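Local coordinates for protein inositol 2-dehydrogenase (Sinorhizobium meliloti, PDB 4HKT) that catalyses the NAD-dependent oxidation of myo-inositol to 2-keto-myo-inositol, the first step of inositol degradation to acetyl-CoA, at residues B[149-154]-B[174-179]; B[238-243]-B[249-254]; B[258-263]-B[267-272]. All coordinates share one frame; numbering follows the deposited sequence.

Interaction 1: B[149-154]-B[174-179]; sequences ITSRDP and IHDFDM. With EDO (1,2-ethanediol), chain X.
The hydroxyl of Ser151 donates to the carboxylate of Asp176, with Ser151 OG 2.6 Å from Asp176 OD1, a short bond that joins strand 144-152 to helix 168-184. The hydroxyl meets OD1 on its syn side, 23° out of the carboxylate plane. It gets there because chi1 of Ser151 (-65°) sets OG beside its backbone N and opposite the carbonyl carbon. The other carboxylate oxygen, OD2, accepts from Asn228 ND2 on the neighbouring strand 223-229, so two bonds fix the rotation of the group, while Arg123 adds a weak, long ion pair at OD1. Ile149 slides past Asp176 in the opposite direction and brings its two branches to separate places. Its CG2 lies 3.2 Å from Asp176 OD1, and Ile149 CD1 comes up against the helix backbone, 3.6 Å from Asp176 O. The same methyl packs on the selenomethionine at Met179, Ile149 CD1 to Met179 CG being 3.9 Å; the Met179 chain then bends at chi2 and chi3, so its end turns away from the strand. At the loop end Asp153 OD2, paired with Arg230, also accepts from O2 of a 1,2-ethanediol at 2.8 Å, probably from the crystallisation liquor. All four side chains that touch are buried, and the Ser151 and Asn228 donors probably offset the cost of burying the Asp176 charge where helix 168-184 packs on the mixed sheet of the Gfo/Idh/MocA C-terminal domain.

Interaction 2: B[238-243]-B[249-254]; sequences QRIEVH and VAAENQ. With EDO (1,2-ethanediol), chain R; EDO (1,2-ethanediol), chain C.
Arg239 and Asn253 meet at an angle where the hairpin opens, the guanidinium and amide planes turned 66° apart and Arg239 NE 3.6 Å from Asn253 ND2. Asn253 OD1 takes the backbone N-H of Gln238 (OD1 to Gln238 N 2.7 Å), almost straight and in the carbonyl plane, so a side chain continues the cross-strand bonding. Its ND2 is held by Asp237, and a 1,2-ethanediol, probably from the crystallisation liquor, accepts from Asn253 N (O2, 2.9 Å) and Asn253 ND2 (O1, 2.6 Å) while its C2 touches Arg239 CD. A water ties Gln238 O to Glu252 O. The guanidinium pairs with Asp237 and with Glu241 of a second subunit. Ile240 and Ala251 share one face of the sheet with Val242 and Val249; Ile240 CG1 lies 4.1 Å from Ala251 CB, and Val242 CB meets Val249 CG1 at 4.0 Å. Glu241 takes the other face: with CG anti to the backbone N (chi1 -179°) and the chain extended, it lays CG beside Ala250 CB before the carboxylate reaches Arg152 and Arg239 of the second subunit. Val242 and Val249 exchange two backbone hydrogen bonds, while the Ile240-Ala251 pair keeps one, Ala251 N to Ile240 O, and Ile240 N is buried without a partner. This antiparallel beta hairpin borders the mixed sheet of the Gfo/Idh/MocA C-terminal domain, where a strand of a third subunit extends it.

Interaction 3: B[258-263]-B[267-272]; sequences SIEIAT and YTRPPL
The ring of Tyr267 carries the methyl of Ala262 on one face and the carboxylate of Glu260 at its edge. Ala262 CB stands almost directly above the ring, 3.5 Å from the Tyr267 centroid and 11° off the normal, a close CH-pi contact between partners of a non-hydrogen-bonded pair. The carboxylate arrives near the ring plane but is turned nearly upright to it (80°), with Glu260 CD 3.8 Å from Tyr267 CD1. With CG swung opposite the backbone N (chi1 -163°) and the chain extended beyond it, Glu260 passes across the neighbouring strand between Tyr267 and Arg269. There Glu260 OE2 lies 3.9 Å from Arg269 CG. Arg269 NE is 4.6 Å from Glu260 OE2, opposite charges near each other with no N-H aimed at the oxygen; the salt bridge of Arg269 is to Glu260 of the fourth subunit. Replacing Glu260 by an alanine in every copy would probably uncover the CD1 edge of Tyr267 and leave Arg269 without its carboxylate mate across that interface. On the backbone, Ile261 and Thr268 exchange two hydrogen bonds, Ile261 N to Thr268 O (3.0 Å) and Thr268 N to Ile261 O (2.8 Å). Two residues on, Pro270 has no N-H to give to Ile259 O, and the regular bonding is not continued there; Pro270 CD sits 3.3 Å from Ile259 O. Tyr267 also makes a cation-pi contact with Arg255 of the fourth subunit. This is a two-stranded antiparallel beta hairpin reaching out from the body of the chain: residues 267-269 pair with a strand of the fourth subunit and residues 259-262 with one of the third, so the hairpin helps to join subunits in the tetramer.

The three contacts follow one another along the chain and step outward from its centre, their centres lying about 9, 17 and 30 Å from it. Interactions 1 and 2, with centres 12 Å apart, share the mixed sheet: strands 144-152 and 237-244 are neighbours there, joined by Thr150 O and Arg239 N, and Met179 packs on Ile240. Within the chain, interaction 3 forms its own two-stranded sheet, its centre 20 Å from that of interaction 2, touching it where Leu272 packs on Asn253 and Gln254. The series thus runs from the domain's buried interior through the strand that is outermost within the chain to the projecting hairpin, both of which continue into sheets with other subunits.

Interaction 1: B[149-154]-B[174-179]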
loop_
_atom_site.group_PDB
_atom_site.type_symbol
_atom_site.label_atom_id
_atom_site.label_comp_id
_atom_site.label_asym_id
_atom_site.label_seq_id
_atom_site.Cartn_x
_atom_site.Cartn_y
_atom_site.Cartn_z
ATOM N N ILE B 149 3.179 -15.658 -11.630
ATOM C CA ILE B 149 3.423 -16.358 -10.353
ATOM C C ILE B 149 4.882 -16.149 -10.041
ATOM O O ILE B 149 5.739 -16.480 -10.856
ATOM C CB ILE B 149 3.123 -17.860 -10.452
ATOM C CG1 ILE B 149 1.660 -18.118 -10.708
ATOM C CG2 ILE B 149 3.538 -18.635 -9.183
ATOM C CD1 ILE B 149 1.381 -19.534 -11.145
ATOM N N THR B 150 5.159 -15.606 -8.859
ATOM C CA THR B 150 6.494 -15.408 -8.381
ATOM C C THR B 150 6.664 -16.088 -7.042
ATOM O O THR B 150 5.924 -15.781 -6.079
ATOM C CB THR B 150 6.785 -13.937 -8.203
ATOM O OG1 THR B 150 6.572 -13.285 -9.463
ATOM C CG2 THR B 150 8.246 -13.727 -7.744
ATOM N N SER B 151 7.640 -16.984 -6.970
ATOM C CA SER B 151 7.926 -17.717 -5.736
ATOM C C SER B 151 9.419 -17.654 -5.484
ATOM O O SER B 151 10.197 -17.902 -6.392
ATOM C CB SER B 151 7.434 -19.167 -5.805
ATOM O OG SER B 151 6.004 -19.217 -5.908
ATOM N N ARG B 152 9.811 -17.263 -4.262
ATOM C CA ARG B 152 11.210 -17.148 -3.893
ATOM C C ARG B 152 11.348 -17.639 -2.479
ATOM O O ARG B 152 10.665 -17.130 -1.580
ATOM C CB ARG B 152 11.735 -15.698 -4.006
ATOM C CG ARG B 152 11.585 -15.123 -5.419
ATOM C CD ARG B 152 12.063 -13.701 -5.583
ATOM N NE ARG B 152 11.835 -13.308 -6.964
ATOM C CZ ARG B 152 11.536 -12.088 -7.394
ATOM N NH1 ARG B 152 11.465 -11.056 -6.590
ATOM N NH2 ARG B 152 11.289 -11.899 -8.685
ATOM N N ASP B 153 12.174 -18.663 -2.311
ATOM C CA ASP B 153 12.444 -19.221 -1.003
ATOM C C ASP B 153 13.414 -18.313 -0.234
ATOM O O ASP B 153 14.192 -17.556 -0.851
ATOM C CB ASP B 153 13.047 -20.622 -1.145
ATOM C CG ASP B 153 12.031 -21.671 -1.516
ATOM O OD1 ASP B 153 10.820 -21.374 -1.593
ATOM O OD2 ASP B 153 12.455 -22.830 -1.753
ATOM N N PRO B 154 13.409 -18.414 1.118
ATOM C CA PRO B 154 14.306 -17.570 1.887
ATOM C C PRO B 154 15.758 -17.959 1.616
ATOM O O PRO B 154 16.623 -17.106 1.543
ATOM C CB PRO B 154 13.875 -17.825 3.344
ATOM C CG PRO B 154 13.316 -19.214 3.323
ATOM C CD PRO B 154 12.645 -19.347 1.984
ATOM N N ILE B 174 7.125 -27.156 -8.788
ATOM C CA ILE B 174 5.974 -28.016 -8.729
ATOM C C ILE B 174 4.728 -27.366 -8.086
ATOM O O ILE B 174 3.632 -27.519 -8.588
ATOM C CB ILE B 174 6.345 -29.420 -8.112
ATOM C CG1 ILE B 174 5.250 -30.431 -8.426
ATOM C CG2 ILE B 174 6.613 -29.349 -6.635
ATOM C CD1 ILE B 174 5.662 -31.877 -8.256
ATOM N N HIS B 175 4.888 -26.656 -6.983
ATOM C CA HIS B 175 3.801 -25.921 -6.369
ATOM C C HIS B 175 3.210 -24.850 -7.316
ATOM O O HIS B 175 1.997 -24.654 -7.346
ATOM C CB HIS B 175 4.298 -25.190 -5.137
ATOM C CG HIS B 175 4.521 -26.071 -3.964
ATOM N ND1 HIS B 175 3.481 -26.679 -3.293
ATOM C CD2 HIS B 175 5.647 -26.391 -3.299
ATOM C CE1 HIS B 175 3.966 -27.370 -2.280
ATOM N NE2 HIS B 175 5.275 -27.213 -2.261
ATOM N N ASP B 176 4.085 -24.181 -8.047
ATOM C CA ASP B 176 3.680 -23.144 -9.010
ATOM C C ASP B 176 3.053 -23.702 -10.256
ATOM O O ASP B 176 2.140 -23.083 -10.771
ATOM C CB ASP B 176 4.826 -22.248 -9.366
ATOM C CG ASP B 176 5.437 -21.592 -8.145
ATOM O OD1 ASP B 176 4.705 -20.969 -7.352
ATOM O OD2 ASP B 176 6.653 -21.754 -7.949
ATOM N N PHE B 177 3.505 -24.867 -10.736
ATOM C CA PHE B 177 2.765 -25.570 -11.778
ATOM C C PHE B 177 1.333 -25.909 -11.346
ATOM O O PHE B 177 0.393 -25.708 -12.106
ATOM C CB PHE B 177 3.469 -26.828 -12.236
ATOM C CG PHE B 177 4.841 -26.597 -12.822
ATOM C CD1 PHE B 177 5.048 -25.670 -13.813
ATOM C CD2 PHE B 177 5.909 -27.351 -12.408
ATOM C CE1 PHE B 177 6.326 -25.466 -14.365
ATOM C CE2 PHE B 177 7.164 -27.177 -12.941
ATOM C CZ PHE B 177 7.389 -26.241 -13.937
ATOM N N ASP B 178 1.181 -26.479 -10.152
ATOM C CA ASP B 178 -0.158 -26.679 -9.601
ATOM C C ASP B 178 -0.990 -25.380 -9.496
ATOM O O ASP B 178 -2.151 -25.351 -9.910
ATOM C CB ASP B 178 -0.133 -27.377 -8.252
ATOM C CG ASP B 178 -1.523 -27.628 -7.753
ATOM O OD1 ASP B 178 -2.217 -28.462 -8.349
ATOM O OD2 ASP B 178 -1.961 -26.951 -6.795
HETATM N N MSE B 179 -0.402 -24.336 -8.951
HETATM C CA MSE B 179 -1.054 -23.018 -8.881
HETATM C C MSE B 179 -1.484 -22.518 -10.245
HETATM O O MSE B 179 -2.595 -22.027 -10.423
HETATM C CB MSE B 179 -0.125 -22.054 -8.159
HETATM C CG MSE B 179 -0.670 -20.641 -7.965
HETATM SE SE MSE B 179 -2.337 -20.629 -6.905
HETATM C CE MSE B 179 -1.557 -21.298 -5.237
HETATM C C1 EDO X . 11.888 -26.614 -0.811
HETATM O O1 EDO X . 12.511 -27.897 -0.884
HETATM C C2 EDO X . 10.881 -26.390 -1.944
HETATM O O2 EDO X . 10.707 -24.987 -2.149
#

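Interaction 2: B[238-243]-B[249-254]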
loop_
_atom_site.group_PDB
_atom_site.type_symbol
_atom_site.label_atom_id
_atom_site.label_comp_id
_atom_site.label_asym_id
_atom_site.label_seq_id
_atom_site.Cartn_x
_atom_site.Cartn_y
_atom_site.Cartn_z
ATOM N N GLN B 238 5.674 -15.033 -2.177
ATOM C CA GLN B 238 4.644 -15.903 -2.697
ATOM C C GLN B 238 3.553 -15.036 -3.289
ATOM O O GLN B 238 2.587 -14.690 -2.614
ATOM C CB GLN B 238 4.027 -16.785 -1.580
ATOM C CG GLN B 238 4.985 -17.718 -0.849
ATOM C CD GLN B 238 5.248 -18.956 -1.642
ATOM O OE1 GLN B 238 4.488 -19.919 -1.577
ATOM N NE2 GLN B 238 6.340 -18.958 -2.389
ATOM N N ARG B 239 3.702 -14.670 -4.558
ATOM C CA ARG B 239 2.713 -13.818 -5.222
ATOM C C ARG B 239 2.048 -14.492 -6.389
ATOM O O ARG B 239 2.652 -15.297 -7.080
ATOM C CB ARG B 239 3.369 -12.556 -5.707
ATOM C CG ARG B 239 3.600 -11.562 -4.592
ATOM C CD ARG B 239 4.395 -10.416 -5.174
ATOM N NE ARG B 239 5.809 -10.724 -5.278
ATOM C CZ ARG B 239 6.641 -10.199 -6.184
ATOM N NH1 ARG B 239 6.195 -9.389 -7.124
ATOM N NH2 ARG B 239 7.935 -10.502 -6.160
ATOM N N ILE B 240 0.780 -14.164 -6.595
ATOM C CA ILE B 240 0.072 -14.599 -7.781
ATOM C C ILE B 240 -0.715 -13.400 -8.303
ATOM O O ILE B 240 -1.166 -12.514 -7.542
ATOM C CB ILE B 240 -0.865 -15.786 -7.542
ATOM C CG1 ILE B 240 -1.954 -15.423 -6.495
ATOM C CG2 ILE B 240 -0.083 -17.011 -7.088
ATOM C CD1 ILE B 240 -3.075 -16.442 -6.421
ATOM N N GLU B 241 -0.868 -13.398 -9.603
ATOM C CA GLU B 241 -1.589 -12.345 -10.302
ATOM C C GLU B 241 -2.257 -12.926 -11.520
ATOM O O GLU B 241 -1.654 -13.771 -12.231
ATOM C CB GLU B 241 -0.630 -11.219 -10.680
ATOM C CG GLU B 241 -1.380 -10.091 -11.389
ATOM C CD GLU B 241 -0.500 -8.983 -11.945
ATOM O OE1 GLU B 241 0.735 -9.066 -11.870
ATOM O OE2 GLU B 241 -1.094 -8.002 -12.457
ATOM N N VAL B 242 -3.494 -12.489 -11.793
ATOM C CA VAL B 242 -4.247 -12.985 -12.917
ATOM C C VAL B 242 -4.916 -11.811 -13.658
ATOM O O VAL B 242 -5.750 -11.074 -13.081
ATOM C CB VAL B 242 -5.319 -13.997 -12.496
ATOM C CG1 VAL B 242 -6.000 -14.551 -13.737
ATOM C CG2 VAL B 242 -4.719 -15.116 -11.667
ATOM N N HIS B 243 -4.491 -11.621 -14.895
ATOM C CA HIS B 243 -5.041 -10.592 -15.756
ATOM C C HIS B 243 -6.099 -11.278 -16.598
ATOM O O HIS B 243 -5.841 -12.334 -17.145
ATOM C CB HIS B 243 -3.961 -9.989 -16.625
ATOM C CG HIS B 243 -4.459 -8.980 -17.614
ATOM N ND1 HIS B 243 -5.020 -7.780 -17.238
ATOM C CD2 HIS B 243 -4.460 -8.988 -18.968
ATOM C CE1 HIS B 243 -5.362 -7.103 -18.312
ATOM N NE2 HIS B 243 -5.011 -7.801 -19.376
ATOM N N VAL B 249 -6.705 -9.519 -10.838
ATOM C CA VAL B 249 -6.768 -9.855 -9.430
ATOM C C VAL B 249 -5.410 -10.411 -8.985
ATOM O O VAL B 249 -4.754 -11.170 -9.727
ATOM C CB VAL B 249 -7.907 -10.833 -9.118
ATOM C CG1 VAL B 249 -7.800 -12.109 -9.920
ATOM C CG2 VAL B 249 -7.976 -11.127 -7.618
ATOM N N ALA B 250 -4.987 -10.011 -7.802
ATOM C CA ALA B 250 -3.679 -10.399 -7.265
ATOM C C ALA B 250 -3.800 -10.635 -5.765
ATOM O O ALA B 250 -4.689 -10.065 -5.124
ATOM C CB ALA B 250 -2.640 -9.337 -7.565
ATOM N N ALA B 251 -2.947 -11.519 -5.231
ATOM C CA ALA B 251 -2.777 -11.644 -3.803
ATOM C C ALA B 251 -1.385 -11.155 -3.497
ATOM O O ALA B 251 -0.406 -11.622 -4.089
ATOM C CB ALA B 251 -2.936 -13.062 -3.334
ATOM N N GLU B 252 -1.331 -10.188 -2.588
ATOM C CA GLU B 252 -0.080 -9.623 -2.096
ATOM C C GLU B 252 0.618 -10.591 -1.133
ATOM O O GLU B 252 0.012 -11.547 -0.615
ATOM C CB GLU B 252 -0.340 -8.261 -1.403
ATOM C CG GLU B 252 -1.009 -8.414 -0.035
ATOM C CD GLU B 252 -1.658 -7.134 0.503
ATOM O OE1 GLU B 252 -2.358 -6.427 -0.260
ATOM O OE2 GLU B 252 -1.523 -6.885 1.729
ATOM N N ASN B 253 1.898 -10.327 -0.898
ATOM C CA ASN B 253 2.656 -11.105 0.072
ATOM C C ASN B 253 2.111 -10.916 1.489
ATOM O O ASN B 253 1.632 -9.847 1.836
ATOM C CB ASN B 253 4.100 -10.685 0.055
ATOM C CG ASN B 253 4.908 -11.468 -0.957
ATOM O OD1 ASN B 253 4.760 -12.690 -1.092
ATOM N ND2 ASN B 253 5.793 -10.782 -1.637
ATOM N N GLN B 254 2.278 -11.944 2.297
ATOM C CA GLN B 254 1.965 -11.894 3.714
ATOM C C GLN B 254 3.237 -11.728 4.541
ATOM O O GLN B 254 4.320 -12.226 4.193
ATOM C CB GLN B 254 1.243 -13.199 4.115
ATOM C CG GLN B 254 -0.149 -13.330 3.536
ATOM C CD GLN B 254 -1.097 -12.347 4.179
ATOM O OE1 GLN B 254 -1.112 -12.221 5.406
ATOM N NE2 GLN B 254 -1.872 -11.627 3.367
HETATM C C1 EDO R . 4.792 -7.525 -1.611
HETATM O O1 EDO R . 6.005 -8.166 -1.601
HETATM C C2 EDO R . 4.008 -8.238 -2.669
HETATM O O2 EDO R . 2.656 -8.022 -2.421
HETATM C C1 EDO C . -4.351 -5.860 -8.711
HETATM O O1 EDO C . -3.233 -5.269 -8.031
HETATM C C2 EDO C . -3.858 -6.721 -9.878
HETATM O O2 EDO C . -3.323 -5.912 -10.936
HETATM O O HOH W 1 1.136 -14.232 -0.338
#

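Interaction 3: B[258-263]-B[267-272]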
loop_
_atom_site.group_PDB
_atom_site.type_symbol
_atom_site.label_atom_id
_atom_site.label_comp_id
_atom_site.label_asym_id
_atom_site.label_seq_id
_atom_site.Cartn_x
_atom_site.Cartn_y
_atom_site.Cartn_z
ATOM N N SER B 258 2.347 -6.546 10.567
ATOM C CA SER B 258 2.260 -5.389 9.686
ATOM C C SER B 258 2.279 -4.053 10.470
ATOM O O SER B 258 1.255 -3.597 10.978
ATOM C CB SER B 258 0.988 -5.469 8.817
ATOM O OG SER B 258 0.934 -6.655 8.042
ATOM N N ILE B 259 3.451 -3.442 10.555
ATOM C CA ILE B 259 3.616 -2.074 11.043
ATOM C C ILE B 259 4.468 -1.299 10.020
ATOM O O ILE B 259 4.966 -1.880 9.058
ATOM C CB ILE B 259 4.249 -2.037 12.464
ATOM C CG1 ILE B 259 5.677 -2.523 12.462
ATOM C CG2 ILE B 259 3.403 -2.852 13.435
ATOM C CD1 ILE B 259 6.492 -1.979 13.615
ATOM N N GLU B 260 4.645 -0.004 10.236
ATOM C CA GLU B 260 5.435 0.832 9.328
ATOM C C GLU B 260 6.130 1.866 10.152
ATOM O O GLU B 260 5.493 2.525 11.000
ATOM C CB GLU B 260 4.518 1.532 8.331
ATOM C CG GLU B 260 5.244 2.072 7.123
ATOM C CD GLU B 260 4.275 2.467 6.009
ATOM O OE1 GLU B 260 3.262 3.145 6.292
ATOM O OE2 GLU B 260 4.552 2.097 4.854
ATOM N N ILE B 261 7.428 1.990 9.954
ATOM C CA ILE B 261 8.226 2.974 10.642
ATOM C C ILE B 261 8.762 3.936 9.606
ATOM O O ILE B 261 9.402 3.499 8.641
ATOM C CB ILE B 261 9.421 2.315 11.380
ATOM C CG1 ILE B 261 8.908 1.380 12.481
ATOM C CG2 ILE B 261 10.311 3.373 11.983
ATOM C CD1 ILE B 261 9.963 0.479 13.094
ATOM N N ALA B 262 8.532 5.230 9.814
ATOM C CA ALA B 262 8.974 6.279 8.902
ATOM C C ALA B 262 10.034 7.166 9.567
ATOM O O ALA B 262 9.848 7.647 10.702
ATOM C CB ALA B 262 7.795 7.101 8.442
ATOM N N THR B 263 11.163 7.322 8.872
ATOM C CA THR B 263 12.260 8.174 9.275
ATOM C C THR B 263 12.813 8.863 8.023
ATOM O O THR B 263 12.227 8.771 6.949
ATOM C CB THR B 263 13.414 7.368 9.904
ATOM O OG1 THR B 263 13.977 6.496 8.919
ATOM C CG2 THR B 263 12.948 6.555 11.066
ATOM N N TYR B 267 10.019 4.866 4.595
ATOM C CA TYR B 267 8.942 4.142 5.246
ATOM C C TYR B 267 9.284 2.692 5.126
ATOM O O TYR B 267 9.382 2.167 4.006
ATOM C CB TYR B 267 7.635 4.423 4.525
ATOM C CG TYR B 267 7.043 5.769 4.856
ATOM C CD1 TYR B 267 5.867 5.874 5.602
ATOM C CD2 TYR B 267 7.656 6.937 4.435
ATOM C CE1 TYR B 267 5.323 7.117 5.916
ATOM C CE2 TYR B 267 7.123 8.171 4.747
ATOM C CZ TYR B 267 5.956 8.259 5.487
ATOM O OH TYR B 267 5.444 9.505 5.775
ATOM N N THR B 268 9.453 2.026 6.260
ATOM C CA THR B 268 9.881 0.620 6.270
ATOM C C THR B 268 8.896 -0.301 6.931
ATOM O O THR B 268 8.502 -0.046 8.093
ATOM C CB THR B 268 11.219 0.462 7.004
ATOM O OG1 THR B 268 12.203 1.205 6.304
ATOM C CG2 THR B 268 11.653 -0.976 7.010
ATOM N N ARG B 269 8.503 -1.356 6.204
ATOM C CA ARG B 269 7.653 -2.427 6.719
ATOM C C ARG B 269 8.513 -3.663 6.953
ATOM O O ARG B 269 9.581 -3.805 6.323
ATOM C CB ARG B 269 6.519 -2.756 5.735
ATOM C CG ARG B 269 5.584 -1.590 5.486
ATOM C CD ARG B 269 4.436 -1.925 4.536
ATOM N NE ARG B 269 4.902 -2.117 3.162
ATOM C CZ ARG B 269 4.205 -2.728 2.208
ATOM N NH1 ARG B 269 2.990 -3.211 2.459
ATOM N NH2 ARG B 269 4.715 -2.854 0.989
ATOM N N PRO B 270 8.058 -4.573 7.833
ATOM C CA PRO B 270 8.874 -5.764 8.126
ATOM C C PRO B 270 9.032 -6.690 6.914
ATOM O O PRO B 270 8.219 -6.649 5.985
ATOM C CB PRO B 270 8.103 -6.483 9.256
ATOM C CG PRO B 270 7.233 -5.423 9.843
ATOM C CD PRO B 270 6.843 -4.543 8.678
ATOM N N PRO B 271 10.081 -7.513 6.924
ATOM C CA PRO B 271 10.187 -8.546 5.906
ATOM C C PRO B 271 9.056 -9.546 5.999
ATOM O O PRO B 271 8.186 -9.475 6.893
ATOM C CB PRO B 271 11.561 -9.199 6.213
ATOM C CG PRO B 271 11.759 -8.950 7.680
ATOM C CD PRO B 271 11.223 -7.551 7.861
ATOM N N LEU B 272 9.053 -10.484 5.068
ATOM C CA LEU B 272 8.002 -11.482 4.977
ATOM C C LEU B 272 8.219 -12.614 5.996
ATOM O O LEU B 272 9.201 -12.607 6.780
ATOM C CB LEU B 272 8.027 -12.066 3.565
ATOM C CG LEU B 272 8.009 -10.980 2.470
ATOM C CD1 LEU B 272 8.071 -11.595 1.073
ATOM C CD2 LEU B 272 6.791 -10.090 2.621
HETATM O O HOH W 2 12.489 3.943 8.245
#